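Local coordinates for variant surface glycoprotein MITAT 1.1 (Trypanosoma brucei brucei, PDB 5LY9) that coats the parasite surface as one of many antigenically distinct variants whose serial expression lets the trypanosome evade the immune response of its host, at residues Lys122-Thr127 with Thr138-Gln143; Arg255-Lys258 with Ala263-Asn266. All blocks are in the same frame, centred on the assembly; numbering follows the deposited sequence.

How the contacts relate
The two contacts come in series along the chain, and both lie in the N-terminal part of the glycoprotein, an A-type variant surface glycoprotein domain, which is what this chain holds. Their centres are 40 Å apart and their nearest atoms about 20 Å apart. Contact 1 is the outlying one, about 32 Å from the centre of the chain, where loop and hairpin pack beside helices 8-21 and 62-114. Contact 2 sits about 9 Å from that centre, in the loop between helices 244-254 and 275-285, and leans on helices 24-55 and 62-114. Helix 62-114 is the element they share: its C-terminal part borders contact 1 and its earlier turns border contact 2. One long helix thus runs past both contacts, at well-separated levels of an elongated protein.

Contact 1 (Lys122-Thr127 with Thr138-Gln143)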
ATOM      1  N   LYS A 122      10.285  34.717 -17.623  1.00 25.58           N
ATOM      2  CA  LYS A 122      11.080  33.773 -16.862  1.00 26.09           C
ATOM      3  C   LYS A 122      10.400  33.596 -15.536  1.00 24.43           C
ATOM      4  O   LYS A 122      10.199  34.570 -14.830  1.00 23.58           O
ATOM      5  CB  LYS A 122      12.497  34.301 -16.654  1.00 28.91           C
ATOM      6  CG  LYS A 122      13.263  34.614 -17.897  1.00 30.60           C
ATOM      7  CD  LYS A 122      14.647  35.134 -17.677  1.00 29.96           C
ATOM      8  CE  LYS A 122      15.284  35.185 -19.064  1.00 30.87           C
ATOM      9  NZ  LYS A 122      16.551  35.948 -18.989  1.00 32.44           N
ATOM     10  N   CYS A 123      10.064  32.344 -15.165  1.00 24.52           N
ATOM     11  CA  CYS A 123       9.263  32.130 -13.934  1.00 25.40           C
ATOM     12  C   CYS A 123       9.991  31.493 -12.743  1.00 25.25           C
ATOM     13  O   CYS A 123       9.665  31.741 -11.567  1.00 27.60           O
ATOM     14  CB  CYS A 123       7.990  31.346 -14.253  1.00 26.72           C
ATOM     15  SG  CYS A 123       6.713  32.235 -15.138  1.00 27.72           S
ATOM     16  N   LEU A 124      10.951  30.647 -13.013  1.00 24.27           N
ATOM     17  CA  LEU A 124      11.816  30.136 -11.955  1.00 24.29           C
ATOM     18  C   LEU A 124      13.136  30.818 -12.121  1.00 24.34           C
ATOM     19  O   LEU A 124      13.851  30.532 -13.063  1.00 24.30           O
ATOM     20  CB  LEU A 124      11.993  28.626 -12.025  1.00 24.77           C
ATOM     21  CG  LEU A 124      10.726  27.808 -11.774  1.00 25.76           C
ATOM     22  CD1 LEU A 124      11.130  26.328 -11.793  1.00 26.88           C
ATOM     23  CD2 LEU A 124       9.994  28.137 -10.483  1.00 24.11           C
ATOM     24  N   VAL A 125      13.406  31.740 -11.228  1.00 24.00           N
ATOM     25  CA  VAL A 125      14.581  32.555 -11.308  1.00 24.55           C
ATOM     26  C   VAL A 125      15.464  32.391 -10.094  1.00 26.08           C
ATOM     27  O   VAL A 125      15.123  31.691  -9.117  1.00 25.30           O
ATOM     28  CB  VAL A 125      14.202  34.068 -11.530  1.00 23.79           C
ATOM     29  CG1 VAL A 125      13.503  34.214 -12.850  1.00 23.28           C
ATOM     30  CG2 VAL A 125      13.394  34.664 -10.361  1.00 23.85           C
ATOM     31  N   THR A 126      16.653  33.011 -10.139  1.00 24.52           N
ATOM     32  CA  THR A 126      17.609  32.820  -9.084  1.00 25.36           C
ATOM     33  C   THR A 126      17.380  33.854  -8.013  1.00 25.38           C
ATOM     34  O   THR A 126      16.596  33.642  -7.044  1.00 26.32           O
ATOM     35  CB  THR A 126      19.037  32.805  -9.629  1.00 27.23           C
ATOM     36  OG1 THR A 126      19.281  34.092 -10.246  1.00 26.88           O
ATOM     37  CG2 THR A 126      19.199  31.689 -10.582  1.00 28.24           C
ATOM     38  N   THR A 127      18.042  35.005  -8.139  1.00 25.37           N
ATOM     39  CA  THR A 127      17.977  36.077  -7.142  1.00 25.62           C
ATOM     40  C   THR A 127      17.490  37.418  -7.760  1.00 25.34           C
ATOM     41  O   THR A 127      17.290  38.374  -7.020  1.00 26.86           O
ATOM     42  CB  THR A 127      19.382  36.348  -6.588  1.00 28.15           C
ATOM     43  OG1 THR A 127      20.229  36.674  -7.706  1.00 28.20           O
ATOM     44  CG2 THR A 127      19.959  35.111  -5.801  1.00 29.25           C
ATOM     45  N   THR A 138      18.576  16.288 -14.107  1.00 23.84           N
ATOM     46  CA  THR A 138      17.554  16.287 -13.053  1.00 24.30           C
ATOM     47  C   THR A 138      17.677  17.461 -12.087  1.00 23.12           C
ATOM     48  O   THR A 138      16.860  17.601 -11.218  1.00 24.09           O
ATOM     49  CB  THR A 138      17.671  15.015 -12.235  1.00 24.47           C
ATOM     50  OG1 THR A 138      19.004  14.897 -11.725  1.00 24.56           O
ATOM     51  CG2 THR A 138      17.265  13.844 -13.085  1.00 27.08           C
ATOM     52  N   LYS A 139      18.659  18.308 -12.281  1.00 23.28           N
ATOM     53  CA  LYS A 139      18.987  19.424 -11.401  1.00 23.99           C
ATOM     54  C   LYS A 139      18.449  20.759 -11.950  1.00 24.44           C
ATOM     55  O   LYS A 139      18.477  20.989 -13.171  1.00 23.99           O
ATOM     56  CB  LYS A 139      20.491  19.588 -11.315  1.00 27.00           C
ATOM     57  CG  LYS A 139      21.235  18.412 -10.728  1.00 28.93           C
ATOM     58  CD  LYS A 139      22.734  18.558 -10.887  1.00 31.03           C
ATOM     59  CE  LYS A 139      23.341  18.650 -12.280  1.00 34.69           C
ATOM     60  NZ  LYS A 139      23.278  17.352 -12.875  1.00 37.10           N
ATOM     61  N   LEU A 140      18.014  21.628 -11.050  1.00 23.26           N
ATOM     62  CA  LEU A 140      17.750  23.005 -11.371  1.00 23.60           C
ATOM     63  C   LEU A 140      18.735  23.778 -10.556  1.00 26.35           C
ATOM     64  O   LEU A 140      18.734  23.740  -9.357  1.00 24.00           O
ATOM     65  CB  LEU A 140      16.320  23.434 -10.961  1.00 24.51           C
ATOM     66  CG  LEU A 140      15.240  23.239 -11.950  1.00 26.41           C
ATOM     67  CD1 LEU A 140      13.896  23.649 -11.280  1.00 26.85           C
ATOM     68  CD2 LEU A 140      15.483  24.001 -13.241  1.00 25.35           C
ATOM     69  N   ASP A 141      19.597  24.497 -11.268  1.00 28.33           N
ATOM     70  CA  ASP A 141      20.865  24.956 -10.718  1.00 30.69           C
ATOM     71  C   ASP A 141      21.566  23.872  -9.917  1.00 30.99           C
ATOM     72  O   ASP A 141      21.953  22.813 -10.434  1.00 30.05           O
ATOM     73  CB  ASP A 141      20.609  26.208  -9.924  1.00 33.09           C
ATOM     74  CG  ASP A 141      20.244  27.430 -10.819  1.00 35.53           C
ATOM     75  OD1 ASP A 141      20.637  27.620 -12.049  1.00 35.98           O
ATOM     76  OD2 ASP A 141      19.554  28.217 -10.197  1.00 35.71           O
ATOM     77  N   ASP A 142      21.775  24.100  -8.670  1.00 30.41           N
ATOM     78  CA  ASP A 142      22.499  23.058  -7.966  1.00 32.92           C
ATOM     79  C   ASP A 142      21.572  22.126  -7.195  1.00 27.97           C
ATOM     80  O   ASP A 142      22.064  21.373  -6.409  1.00 26.99           O
ATOM     81  CB  ASP A 142      23.526  23.692  -7.045  1.00 34.94           C
ATOM     82  CG  ASP A 142      22.938  24.663  -6.059  1.00 42.00           C
ATOM     83  OD1 ASP A 142      21.826  25.205  -6.299  1.00 43.68           O
ATOM     84  OD2 ASP A 142      23.645  24.937  -5.022  1.00 51.24           O
ATOM     85  N   GLN A 143      20.252  22.216  -7.376  1.00 24.56           N
ATOM     86  CA  GLN A 143      19.300  21.490  -6.542  1.00 23.35           C
ATOM     87  C   GLN A 143      18.672  20.347  -7.354  1.00 23.25           C
ATOM     88  O   GLN A 143      18.102  20.601  -8.421  1.00 21.86           O
ATOM     89  CB  GLN A 143      18.220  22.458  -6.080  1.00 25.71           C
ATOM     90  CG  GLN A 143      17.069  21.882  -5.271  1.00 26.86           C
ATOM     91  CD  GLN A 143      17.455  20.991  -4.128  1.00 29.29           C
ATOM     92  OE1 GLN A 143      18.192  21.476  -3.254  1.00 29.90           O
ATOM     93  NE2 GLN A 143      16.947  19.672  -4.079  1.00 27.12           N
TER
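The tight hairpin joining strands 139-140 and 143-144 of a small three-stranded antiparallel sheet rests here on the loop that follows helix 62-114, through Leu140 against Leu124 and Asp141 against Thr126. The two leucines meet methyl to methyl, Leu124 CD1 lying 3.9 Å from Leu140 CD1, and the side chains cross at about a right angle. Both are buried and touch Trp11 of helix 8-21 and Glu113 of helix 62-114, a setting that suits branched aliphatic groups. The hairpin turns through a type II' beta turn from Leu140 to Gln143, closed by two backbone hydrogen bonds, Leu140 N to Gln143 O and Gln143 N to Leu140 O, the latter 2.9 Å long. Asp141, at the first corner of this turn, has a positive phi (43°), and its CB points toward the loop. There its OD2 comes 3.5 Å from Thr126 CG2, a van der Waals touch between a carboxylate oxygen and a methyl group. With chi1 at 61°, Thr126 sets OG1 between backbone N and carbonyl carbon and gives the methyl to the aspartate. The other carboxylate oxygen, Asp141 OD1, accepts a hydrogen bond from Thr134 N. One residue before Leu124, Cys123 links the loop to Cys190 by a disulfide.

Contact 2 (Arg255-Lys258 with Ala263-Asn266); sequences REAK and AYTN. With NAG (2-acetamido-2-deoxy-beta-D-glucopyranose), chain C.
The backbones of 255-258 and 263-266 stay well apart, Lys258 and Tyr264 being the nearest pair at 8.2 Å between CA atoms, as two parts of one irregular loop between helices 244-254 and 275-285. Tyr264 bridges the gap with its ring. The edge of that ring meets Lys258 O in plane, CD2 standing 3.4 Å from the oxygen, so a weakly positive aromatic C-H edge faces a carbonyl. Further along the same edge, CE2 lies 4.4 Å from Ala257 CB; the small methyl of alanine makes a loose apolar contact there. With chi1 -43°, CG of the tyrosine sits beside the backbone N, anti to the carbonyl carbon, and the ring extends to Lys258 and Ala257. The CB of the preceding Ala263 covers one face, 3.7 Å above the ring plane and over its centre. Val35 of helix 24-55 and Tyr83 of helix 62-114 also pack against the tyrosine.

The CB of Lys258 points away from Tyr264, and a bend at chi2 (-75°) turns the otherwise extended outer chain so that NZ lies 3.1 Å from Glu256 OE1, which it meets nearly along the C-O axis. The same oxygen pairs with Arg159, while Glu256 OE2 is hydrogen-bonded to Ser94 OG. Two residues past the tyrosine, Asn266 ND2 is joined to C1 of an N-acetylglucosamine, the start of an N-linked glycan, whose acetamide methyl C8 comes within 3.9 Å of Tyr264 O.

Across the loop the contact is thus apolar packing and an aromatic edge against a carbonyl; the charged pairing is local to 255-258, where Glu256 probably offsets the two nearby positive charges of Lys258 and Arg159.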
ATOM      1  N   ARG A 255       1.059   9.042  10.745  1.00 23.50           N
ATOM      2  CA  ARG A 255       0.283   7.837  11.158  1.00 24.31           C
ATOM      3  C   ARG A 255       0.695   6.504  10.561  1.00 23.41           C
ATOM      4  O   ARG A 255       0.013   5.481  10.813  1.00 23.44           O
ATOM      5  CB  ARG A 255      -1.234   8.083  10.975  1.00 26.86           C
ATOM      6  CG  ARG A 255      -1.556   9.195  11.943  1.00 32.67           C
ATOM      7  CD  ARG A 255      -2.946   9.702  11.953  1.00 37.28           C
ATOM      8  NE  ARG A 255      -3.026  10.807  12.933  1.00 41.68           N
ATOM      9  CZ  ARG A 255      -4.169  11.356  13.320  1.00 46.37           C
ATOM     10  NH1 ARG A 255      -5.335  10.885  12.878  1.00 48.14           N
ATOM     11  NH2 ARG A 255      -4.144  12.358  14.169  1.00 50.08           N
ATOM     12  N   GLU A 256       1.866   6.459   9.929  1.00 21.62           N
ATOM     13  CA  GLU A 256       2.334   5.231   9.295  1.00 22.70           C
ATOM     14  C   GLU A 256       2.524   4.159  10.359  1.00 23.08           C
ATOM     15  O   GLU A 256       3.207   4.368  11.405  1.00 22.35           O
ATOM     16  CB  GLU A 256       3.676   5.440   8.637  1.00 22.45           C
ATOM     17  CG  GLU A 256       3.589   6.335   7.434  1.00 22.62           C
ATOM     18  CD  GLU A 256       4.928   6.845   6.909  1.00 23.24           C
ATOM     19  OE1 GLU A 256       5.896   6.759   7.632  1.00 23.47           O
ATOM     20  OE2 GLU A 256       4.966   7.373   5.749  1.00 22.65           O
ATOM     21  N   ALA A 257       2.009   2.951  10.058  1.00 22.23           N
ATOM     22  CA  ALA A 257       2.355   1.736  10.856  1.00 23.55           C
ATOM     23  C   ALA A 257       3.823   1.381  10.608  1.00 23.71           C
ATOM     24  O   ALA A 257       4.285   1.432   9.479  1.00 24.81           O
ATOM     25  CB  ALA A 257       1.482   0.552  10.444  1.00 23.89           C
ATOM     26  N   LYS A 258       4.493   0.942  11.656  1.00 22.03           N
ATOM     27  CA  LYS A 258       5.871   0.559  11.629  1.00 22.53           C
ATOM     28  C   LYS A 258       6.037  -0.848  12.128  1.00 22.14           C
ATOM     29  O   LYS A 258       5.321  -1.312  13.041  1.00 22.39           O
ATOM     30  CB  LYS A 258       6.683   1.448  12.538  1.00 23.76           C
ATOM     31  CG  LYS A 258       6.514   2.988  12.437  1.00 24.31           C
ATOM     32  CD  LYS A 258       7.177   3.554  11.238  1.00 24.77           C
ATOM     33  CE  LYS A 258       6.833   5.030  11.115  1.00 25.92           C
ATOM     34  NZ  LYS A 258       7.558   5.628   9.947  1.00 27.45           N
ATOM     35  N   ALA A 263       1.976  -4.059  17.739  1.00 23.63           N
ATOM     36  CA  ALA A 263       1.250  -5.084  17.006  1.00 24.40           C
ATOM     37  C   ALA A 263       2.126  -6.145  16.340  1.00 23.64           C
ATOM     38  O   ALA A 263       1.648  -7.243  16.093  1.00 25.20           O
ATOM     39  CB  ALA A 263       0.276  -4.432  15.963  1.00 24.95           C
ATOM     40  N   TYR A 264       3.362  -5.817  16.010  1.00 22.76           N
ATOM     41  CA  TYR A 264       4.206  -6.632  15.168  1.00 23.70           C
ATOM     42  C   TYR A 264       5.528  -7.014  15.808  1.00 24.02           C
ATOM     43  O   TYR A 264       6.392  -7.529  15.119  1.00 24.14           O
ATOM     44  CB  TYR A 264       4.483  -5.915  13.802  1.00 23.03           C
ATOM     45  CG  TYR A 264       3.234  -5.280  13.232  1.00 22.79           C
ATOM     46  CD1 TYR A 264       2.115  -6.042  12.900  1.00 22.27           C
ATOM     47  CD2 TYR A 264       3.160  -3.880  13.031  1.00 22.34           C
ATOM     48  CE1 TYR A 264       0.972  -5.420  12.435  1.00 22.10           C
ATOM     49  CE2 TYR A 264       2.047  -3.277  12.521  1.00 23.29           C
ATOM     50  CZ  TYR A 264       0.916  -4.035  12.217  1.00 22.66           C
ATOM     51  OH  TYR A 264      -0.232  -3.470  11.754  1.00 21.88           O
ATOM     52  N   THR A 265       5.602  -6.902  17.149  1.00 23.78           N
ATOM     53  CA  THR A 265       6.808  -7.229  17.878  1.00 24.37           C
ATOM     54  C   THR A 265       6.449  -7.988  19.112  1.00 23.67           C
ATOM     55  O   THR A 265       5.291  -7.979  19.545  1.00 25.57           O
ATOM     56  CB  THR A 265       7.555  -5.934  18.322  1.00 25.04           C
ATOM     57  OG1 THR A 265       6.636  -5.020  18.903  1.00 24.43           O
ATOM     58  CG2 THR A 265       8.178  -5.245  17.131  1.00 25.82           C
ATOM     59  N   ASN A 266       7.427  -8.686  19.648  1.00 23.90           N
ATOM     60  CA  ASN A 266       7.281  -9.357  20.927  1.00 24.45           C
ATOM     61  C   ASN A 266       7.052  -8.384  22.062  1.00 26.24           C
ATOM     62  O   ASN A 266       7.552  -7.256  22.082  1.00 26.17           O
ATOM     63  CB  ASN A 266       8.523 -10.200  21.186  1.00 25.59           C
ATOM     64  CG  ASN A 266       8.613 -11.465  20.294  1.00 26.14           C
ATOM     65  OD1 ASN A 266       7.642 -12.263  20.146  1.00 27.48           O
ATOM     66  ND2 ASN A 266       9.797 -11.703  19.770  1.00 25.41           N
TER
HETATM   67  C1  NAG C   1      10.073 -12.864  18.977  1.00 24.26           C
HETATM   68  C2  NAG C   1      10.878 -12.626  17.708  1.00 26.74           C
HETATM   69  C3  NAG C   1      11.297 -13.898  17.062  1.00 25.48           C
HETATM   70  C4  NAG C   1      12.057 -14.723  18.110  1.00 26.21           C
HETATM   71  C5  NAG C   1      11.182 -14.935  19.336  1.00 25.07           C
HETATM   72  C6  NAG C   1      11.852 -15.689  20.494  1.00 25.57           C
HETATM   73  C7  NAG C   1      10.395 -10.588  16.452  1.00 29.10           C
HETATM   74  C8  NAG C   1       9.524  -9.867  15.460  1.00 27.88           C
HETATM   75  N2  NAG C   1      10.085 -11.851  16.761  1.00 26.07           N
HETATM   76  O3  NAG C   1      12.167 -13.612  15.974  1.00 27.81           O
HETATM   77  O4  NAG C   1      12.325 -15.988  17.513  1.00 28.15           O
HETATM   78  O5  NAG C   1      10.845 -13.676  19.859  1.00 24.75           O
HETATM   79  O6  NAG C   1      13.132 -15.100  20.773  1.00 26.16           O
HETATM   80  O7  NAG C   1      11.335 -10.036  16.977  1.00 29.56           O